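Local atomic coordinates of type II restriction enzyme SfiI (PDB entry 2EZV), a protein that recognises the interrupted double-stranded DNA sequence 5'-GGCCN(5)GGCC-3' as a tetramer and cleaves it within the five-base spacer to leave 5'-phosphate ends. Residues L97-K102 with I159-Y164; S180-S185 with L234-Y239. All blocks are in the same frame, centred on the assembly; numbering follows the deposited sequence.

Interaction 1: residues L97-K102 with I159-Y164; sequences LLVDAK and IFVHFY. With CA (calcium ion), chain F; nucleotides of chain A.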
loop_
_atom_site.group_PDB
_atom_site.type_symbol
_atom_site.label_atom_id
_atom_site.label_comp_id
_atom_site.label_asym_id
_atom_site.label_seq_id
_atom_site.Cartn_x
_atom_site.Cartn_y
_atom_site.Cartn_z
ATOM N N LEU D 97 4.542 -4.669 16.351
ATOM C CA LEU D 97 5.304 -5.825 15.876
ATOM C C LEU D 97 6.777 -5.472 15.837
ATOM O O LEU D 97 7.166 -4.487 15.208
ATOM C CB LEU D 97 4.853 -6.264 14.474
ATOM C CG LEU D 97 5.699 -7.387 13.844
ATOM C CD1 LEU D 97 5.796 -8.563 14.812
ATOM C CD2 LEU D 97 5.079 -7.851 12.531
ATOM N N LEU D 98 7.587 -6.278 16.518
ATOM C CA LEU D 98 9.037 -6.078 16.573
ATOM C C LEU D 98 9.743 -7.332 16.087
ATOM O O LEU D 98 9.560 -8.409 16.653
ATOM C CB LEU D 98 9.488 -5.806 18.015
ATOM C CG LEU D 98 9.471 -4.409 18.640
ATOM C CD1 LEU D 98 8.427 -3.541 17.994
ATOM C CD2 LEU D 98 9.231 -4.540 20.142
ATOM N N VAL D 99 10.532 -7.218 15.029
ATOM C CA VAL D 99 11.258 -8.387 14.579
ATOM C C VAL D 99 12.682 -7.984 14.273
ATOM O O VAL D 99 12.956 -6.892 13.770
ATOM C CB VAL D 99 10.577 -9.101 13.359
ATOM C CG1 VAL D 99 9.294 -8.405 12.991
ATOM C CG2 VAL D 99 11.529 -9.197 12.196
ATOM N N ASP D 100 13.599 -8.873 14.608
ATOM C CA ASP D 100 14.996 -8.592 14.410
ATOM C C ASP D 100 15.642 -9.650 13.551
ATOM O O ASP D 100 15.448 -10.843 13.780
ATOM C CB ASP D 100 15.682 -8.514 15.763
ATOM C CG ASP D 100 16.947 -7.712 15.712
ATOM O OD1 ASP D 100 18.039 -8.329 15.721
ATOM O OD2 ASP D 100 16.836 -6.460 15.643
ATOM N N ALA D 101 16.409 -9.203 12.563
ATOM C CA ALA D 101 17.095 -10.106 11.649
ATOM C C ALA D 101 18.534 -10.374 12.107
ATOM O O ALA D 101 19.234 -9.465 12.561
ATOM C CB ALA D 101 17.086 -9.516 10.239
ATOM N N LYS D 102 18.959 -11.629 11.987
ATOM C CA LYS D 102 20.302 -12.055 12.380
ATOM C C LYS D 102 20.876 -12.920 11.271
ATOM O O LYS D 102 20.142 -13.630 10.581
ATOM C CB LYS D 102 20.273 -12.913 13.655
ATOM C CG LYS D 102 19.610 -12.305 14.871
ATOM C CD LYS D 102 20.407 -11.147 15.434
ATOM C CE LYS D 102 19.803 -10.677 16.753
ATOM N NZ LYS D 102 20.551 -9.527 17.344
ATOM N N ILE D 159 9.913 -10.898 17.714
ATOM C CA ILE D 159 10.235 -11.953 16.766
ATOM C C ILE D 159 11.649 -11.864 16.186
ATOM O O ILE D 159 12.161 -10.777 15.927
ATOM C CB ILE D 159 9.207 -11.942 15.630
ATOM C CG1 ILE D 159 7.823 -12.175 16.242
ATOM C CG2 ILE D 159 9.536 -13.025 14.584
ATOM C CD1 ILE D 159 6.689 -11.887 15.326
ATOM N N PHE D 160 12.269 -13.019 15.981
ATOM C CA PHE D 160 13.616 -13.077 15.431
ATOM C C PHE D 160 13.738 -13.995 14.224
ATOM O O PHE D 160 13.354 -15.166 14.276
ATOM C CB PHE D 160 14.613 -13.523 16.500
ATOM C CG PHE D 160 14.835 -12.506 17.577
ATOM C CD1 PHE D 160 13.902 -12.329 18.589
ATOM C CD2 PHE D 160 15.970 -11.704 17.563
ATOM C CE1 PHE D 160 14.096 -11.367 19.572
ATOM C CE2 PHE D 160 16.176 -10.741 18.538
ATOM C CZ PHE D 160 15.237 -10.570 19.547
ATOM N N VAL D 161 14.268 -13.447 13.136
ATOM C CA VAL D 161 14.468 -14.209 11.909
ATOM C C VAL D 161 15.977 -14.425 11.860
ATOM O O VAL D 161 16.746 -13.472 11.760
ATOM C CB VAL D 161 13.993 -13.411 10.687
ATOM C CG1 VAL D 161 13.932 -14.291 9.485
ATOM C CG2 VAL D 161 12.630 -12.824 10.962
ATOM N N HIS D 162 16.386 -15.685 11.947
ATOM C CA HIS D 162 17.796 -16.067 11.984
ATOM C C HIS D 162 18.254 -16.767 10.706
ATOM O O HIS D 162 17.909 -17.925 10.445
ATOM C CB HIS D 162 18.001 -16.964 13.208
ATOM C CG HIS D 162 19.403 -17.434 13.407
ATOM N ND1 HIS D 162 19.999 -18.370 12.590
ATOM C CD2 HIS D 162 20.312 -17.135 14.364
ATOM C CE1 HIS D 162 21.215 -18.629 13.036
ATOM N NE2 HIS D 162 21.428 -17.894 14.113
ATOM N N PHE D 163 19.035 -16.052 9.906
ATOM C CA PHE D 163 19.534 -16.601 8.658
ATOM C C PHE D 163 20.809 -17.417 8.877
ATOM O O PHE D 163 21.893 -16.865 9.055
ATOM C CB PHE D 163 19.784 -15.467 7.655
ATOM C CG PHE D 163 18.548 -14.679 7.311
ATOM C CD1 PHE D 163 17.955 -13.839 8.252
ATOM C CD2 PHE D 163 17.959 -14.799 6.058
ATOM C CE1 PHE D 163 16.794 -13.135 7.949
ATOM C CE2 PHE D 163 16.796 -14.097 5.748
ATOM C CZ PHE D 163 16.213 -13.265 6.695
ATOM N N TYR D 164 20.651 -18.737 8.879
ATOM C CA TYR D 164 21.751 -19.674 9.058
ATOM C C TYR D 164 22.404 -19.912 7.700
ATOM O O TYR D 164 21.782 -20.469 6.790
ATOM C CB TYR D 164 21.209 -20.988 9.617
ATOM C CG TYR D 164 22.194 -22.125 9.600
ATOM C CD1 TYR D 164 21.893 -23.315 8.945
ATOM C CD2 TYR D 164 23.431 -22.014 10.241
ATOM C CE1 TYR D 164 22.794 -24.372 8.924
ATOM C CE2 TYR D 164 24.341 -23.063 10.229
ATOM C CZ TYR D 164 24.017 -24.241 9.569
ATOM O OH TYR D 164 24.907 -25.294 9.554
HETATM CA CA CA F . 19.555 -7.131 14.036
ATOM P P DG A 14 24.354 -10.245 12.877
ATOM O OP1 DG A 14 23.574 -10.341 11.614
ATOM O OP2 DG A 14 23.657 -10.329 14.186
ATOM O "O5'" DG A 14 25.451 -11.391 12.850
ATOM C "C5'" DG A 14 26.517 -11.348 13.774
ATOM C "C4'" DG A 14 27.802 -11.787 13.120
ATOM O "O4'" DG A 14 28.876 -11.132 13.817
ATOM C "C3'" DG A 14 28.073 -13.282 13.250
ATOM O "O3'" DG A 14 28.962 -13.691 12.210
ATOM C "C2'" DG A 14 28.764 -13.362 14.594
ATOM C "C1'" DG A 14 29.565 -12.067 14.623
ATOM N N9 DG A 14 29.717 -11.477 15.945
ATOM C C8 DG A 14 28.732 -10.985 16.771
ATOM N N7 DG A 14 29.195 -10.541 17.907
ATOM C C5 DG A 14 30.567 -10.749 17.820
ATOM C C6 DG A 14 31.598 -10.476 18.747
ATOM O O6 DG A 14 31.509 -9.978 19.875
ATOM N N1 DG A 14 32.845 -10.845 18.247
ATOM C C2 DG A 14 33.068 -11.409 17.011
ATOM N N2 DG A 14 34.337 -11.700 16.697
ATOM N N3 DG A 14 32.114 -11.668 16.143
ATOM C C4 DG A 14 30.898 -11.318 16.610
#

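Interaction 2: residues S180-S185 with L234-Y239; sequences SIYVLS and LQELHY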
loop_
_atom_site.group_PDB
_atom_site.type_symbol
_atom_site.label_atom_id
_atom_site.label_comp_id
_atom_site.label_asym_id
_atom_site.label_seq_id
_atom_site.Cartn_x
_atom_site.Cartn_y
_atom_site.Cartn_z
ATOM N N SER D 180 19.338 -22.216 5.923
ATOM C CA SER D 180 18.044 -22.254 6.590
ATOM C C SER D 180 17.676 -20.896 7.177
ATOM O O SER D 180 18.550 -20.072 7.458
ATOM C CB SER D 180 18.067 -23.274 7.735
ATOM O OG SER D 180 18.368 -24.576 7.280
ATOM N N ILE D 181 16.376 -20.674 7.359
ATOM C CA ILE D 181 15.868 -19.442 7.958
ATOM C C ILE D 181 15.045 -19.866 9.178
ATOM O O ILE D 181 13.995 -20.499 9.045
ATOM C CB ILE D 181 14.944 -18.648 6.995
ATOM C CG1 ILE D 181 15.658 -18.363 5.672
ATOM C CG2 ILE D 181 14.544 -17.338 7.637
ATOM C CD1 ILE D 181 14.837 -17.533 4.698
ATOM N N TYR D 182 15.540 -19.550 10.368
ATOM C CA TYR D 182 14.824 -19.898 11.581
ATOM C C TYR D 182 14.043 -18.680 12.032
ATOM O O TYR D 182 14.515 -17.550 11.907
ATOM C CB TYR D 182 15.787 -20.306 12.697
ATOM C CG TYR D 182 16.535 -21.601 12.462
ATOM C CD1 TYR D 182 17.625 -21.650 11.597
ATOM C CD2 TYR D 182 16.172 -22.771 13.133
ATOM C CE1 TYR D 182 18.344 -22.834 11.405
ATOM C CE2 TYR D 182 16.883 -23.957 12.951
ATOM C CZ TYR D 182 17.971 -23.981 12.086
ATOM O OH TYR D 182 18.692 -25.141 11.902
ATOM N N VAL D 183 12.840 -18.906 12.544
ATOM C CA VAL D 183 12.030 -17.802 13.025
ATOM C C VAL D 183 11.691 -18.087 14.478
ATOM O O VAL D 183 11.188 -19.163 14.800
ATOM C CB VAL D 183 10.740 -17.654 12.207
ATOM C CG1 VAL D 183 10.158 -16.269 12.428
ATOM C CG2 VAL D 183 11.026 -17.886 10.718
ATOM N N LEU D 184 11.983 -17.130 15.356
ATOM C CA LEU D 184 11.712 -17.302 16.781
ATOM C C LEU D 184 10.712 -16.296 17.350
ATOM O O LEU D 184 10.720 -15.115 16.996
ATOM C CB LEU D 184 13.006 -17.205 17.591
ATOM C CG LEU D 184 14.112 -18.248 17.420
ATOM C CD1 LEU D 184 14.731 -18.186 16.037
ATOM C CD2 LEU D 184 15.165 -17.982 18.460
ATOM N N SER D 185 9.861 -16.788 18.241
ATOM C CA SER D 185 8.858 -15.977 18.908
ATOM C C SER D 185 9.222 -15.977 20.387
ATOM O O SER D 185 9.129 -17.010 21.061
ATOM C CB SER D 185 7.462 -16.588 18.701
ATOM O OG SER D 185 6.461 -15.874 19.416
ATOM N N LEU D 234 9.639 -22.017 17.880
ATOM C CA LEU D 234 10.853 -22.176 17.088
ATOM C C LEU D 234 10.474 -22.825 15.762
ATOM O O LEU D 234 10.092 -23.995 15.716
ATOM C CB LEU D 234 11.868 -23.045 17.837
ATOM C CG LEU D 234 13.293 -23.256 17.296
ATOM C CD1 LEU D 234 13.281 -24.267 16.174
ATOM C CD2 LEU D 234 13.884 -21.935 16.839
ATOM N N GLN D 235 10.565 -22.051 14.686
ATOM C CA GLN D 235 10.239 -22.550 13.357
ATOM C C GLN D 235 11.499 -22.612 12.502
ATOM O O GLN D 235 12.473 -21.907 12.754
ATOM C CB GLN D 235 9.212 -21.641 12.683
ATOM C CG GLN D 235 7.893 -21.521 13.417
ATOM C CD GLN D 235 7.187 -22.849 13.580
ATOM O OE1 GLN D 235 7.166 -23.670 12.669
ATOM N NE2 GLN D 235 6.583 -23.058 14.748
ATOM N N GLU D 236 11.468 -23.450 11.474
ATOM C CA GLU D 236 12.619 -23.604 10.613
ATOM C C GLU D 236 12.234 -23.803 9.162
ATOM O O GLU D 236 11.543 -24.765 8.825
ATOM C CB GLU D 236 13.451 -24.809 11.070
ATOM C CG GLU D 236 14.800 -24.928 10.380
ATOM C CD GLU D 236 15.474 -26.271 10.613
ATOM O OE1 GLU D 236 15.235 -26.885 11.684
ATOM O OE2 GLU D 236 16.252 -26.697 9.728
ATOM N N LEU D 237 12.687 -22.892 8.307
ATOM C CA LEU D 237 12.438 -22.991 6.877
ATOM C C LEU D 237 13.793 -23.368 6.293
ATOM O O LEU D 237 14.710 -22.552 6.229
ATOM C CB LEU D 237 11.945 -21.653 6.318
ATOM C CG LEU D 237 10.620 -21.185 6.936
ATOM C CD1 LEU D 237 10.176 -19.861 6.296
ATOM C CD2 LEU D 237 9.551 -22.269 6.735
ATOM N N HIS D 238 13.915 -24.620 5.879
ATOM C CA HIS D 238 15.175 -25.125 5.355
ATOM C C HIS D 238 15.196 -25.310 3.841
ATOM O O HIS D 238 14.191 -25.702 3.235
ATOM C CB HIS D 238 15.503 -26.445 6.074
ATOM C CG HIS D 238 16.732 -27.129 5.569
ATOM N ND1 HIS D 238 16.682 -28.190 4.690
ATOM C CD2 HIS D 238 18.045 -26.888 5.796
ATOM C CE1 HIS D 238 17.911 -28.573 4.397
ATOM N NE2 HIS D 238 18.757 -27.800 5.053
ATOM N N TYR D 239 16.345 -25.002 3.239
ATOM C CA TYR D 239 16.545 -25.140 1.796
ATOM C C TYR D 239 17.226 -26.465 1.458
ATOM O O TYR D 239 18.154 -26.886 2.145
ATOM C CB TYR D 239 17.435 -24.020 1.239
ATOM C CG TYR D 239 16.856 -22.622 1.233
ATOM C CD1 TYR D 239 17.106 -21.739 2.286
ATOM C CD2 TYR D 239 16.122 -22.155 0.143
ATOM C CE1 TYR D 239 16.645 -20.426 2.250
ATOM C CE2 TYR D 239 15.654 -20.835 0.094
ATOM C CZ TYR D 239 15.918 -19.980 1.153
ATOM O OH TYR D 239 15.442 -18.685 1.135
#

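Interaction 1: residues L97-K102 with I159-Y164
Leu98 and Ile159 are joined in a ladder of backbone hydrogen bonds between parallel strands, Ile159 N donating to Leu98 O nearly along the carbonyl direction. Further on, Val161 N bonds to Asp100 O, Lys102 N to Val161 O at 2.9 Å, and Phe163 N to Lys102 O at 2.7 Å with an N-H...O angle of 165°. Apolar contacts lie on the face of Val99 and Ala101, turned to helices 10-41 and 49-62: Val99 CG2 meets Val161 CG2 at 4.0 Å, and Ala101 CB lies oblique to the Phe163 ring, nearest CE1. These paired strands belong to the core sheet of the PD-(D/E)XK nuclease fold, and Asp100-Ala101-Lys102 has the spacing of that motif's D/E-X-K element. Strand 93-104 supplies two calcium ligands, Asp100 OD1 at 2.6 Å and Ala101 O at 2.8 Å; Asp79 is the third protein ligand. On the Asp100 face, the Phe160 ring crosses the aspartate obliquely, CE2 lying 3.6 Å from Asp100 CB, while Lys102 CE reaches the ring edge. The lysine bends at chi2 (-69°); NZ forms a salt bridge to Asp100 OD1 at 3.2 Å and a hydrogen bond to Gln116, and CD lies 3.6 Å from OP2 of DG14.

Interaction 2: residues S180-S185 with L234-Y239
Tyr182 CG stands anti to its carbonyl carbon (chi1 -67°), whereas Glu236 CG is anti to its backbone N (chi1 -170°) and the chain beyond it stays extended; the two side chains run side by side in the same direction. Glu236 CG rests over one face of the Tyr182 ring, 3.8 Å from its centroid and displaced toward the CE2 rim, in a CH-pi contact. The carboxylate follows with its plane 24° from that of the ring, and OE2 lies 3.6 Å from Tyr182 OH. Leu184 and Leu234 pack on this same face of the sheet, Leu184 CG 3.7 Å from Leu234 CD2, where Phe223 of helix 223-229 touches both leucines and Tyr182.

Across the antiparallel strands, Ile181-Leu237 and Val183-Gln235 are the hydrogen-bonded pairs. Each is closed by two backbone bonds, 2.8 Å between Ile181 N and Leu237 O and 3.0 Å between Val183 N and Gln235 O, the latter donor lying well above the carbonyl plane. Their side chains face helix 10-41. On that face Ile181 CD1 comes within 3.8 Å of Tyr239 OH, a hydroxyl hydrogen-bonded to Ser32 O of that helix. Backbone hydrogen bonds and apolar packing thus add strand 234-238 to the nuclease core sheet. Glu236 packs its CG methylene over the aromatic face and projects its carboxylate beyond the CE2-CZ edge, so a charged residue serves apolar packing.

How the interactions relate
Interactions 1 and 2 are neighbouring strand pairs of one mixed sheet, their centres 10 Å apart, in the strand order 93-104, 151-167, 176-186, 234-238. The seam joins antiparallel neighbours: probable hydrogen bonds link Phe160 O to Leu184 N and His162 N to Tyr182 O, both at 2.6 Å. On the side toward helix 10-41, Val161 CG1 packs against Ile181 CG2 at 3.6 Å. On the opposite face, Phe223 meets Tyr182 and, edge-to-face, the ring of His162, bridging the two contacts. Calcium ligands lie in interaction 1, with Asp79 outside both contacts; in interaction 2 the Leu184 side chain is about 12 Å from the ion and the nearest atom about 11 Å from the DNA.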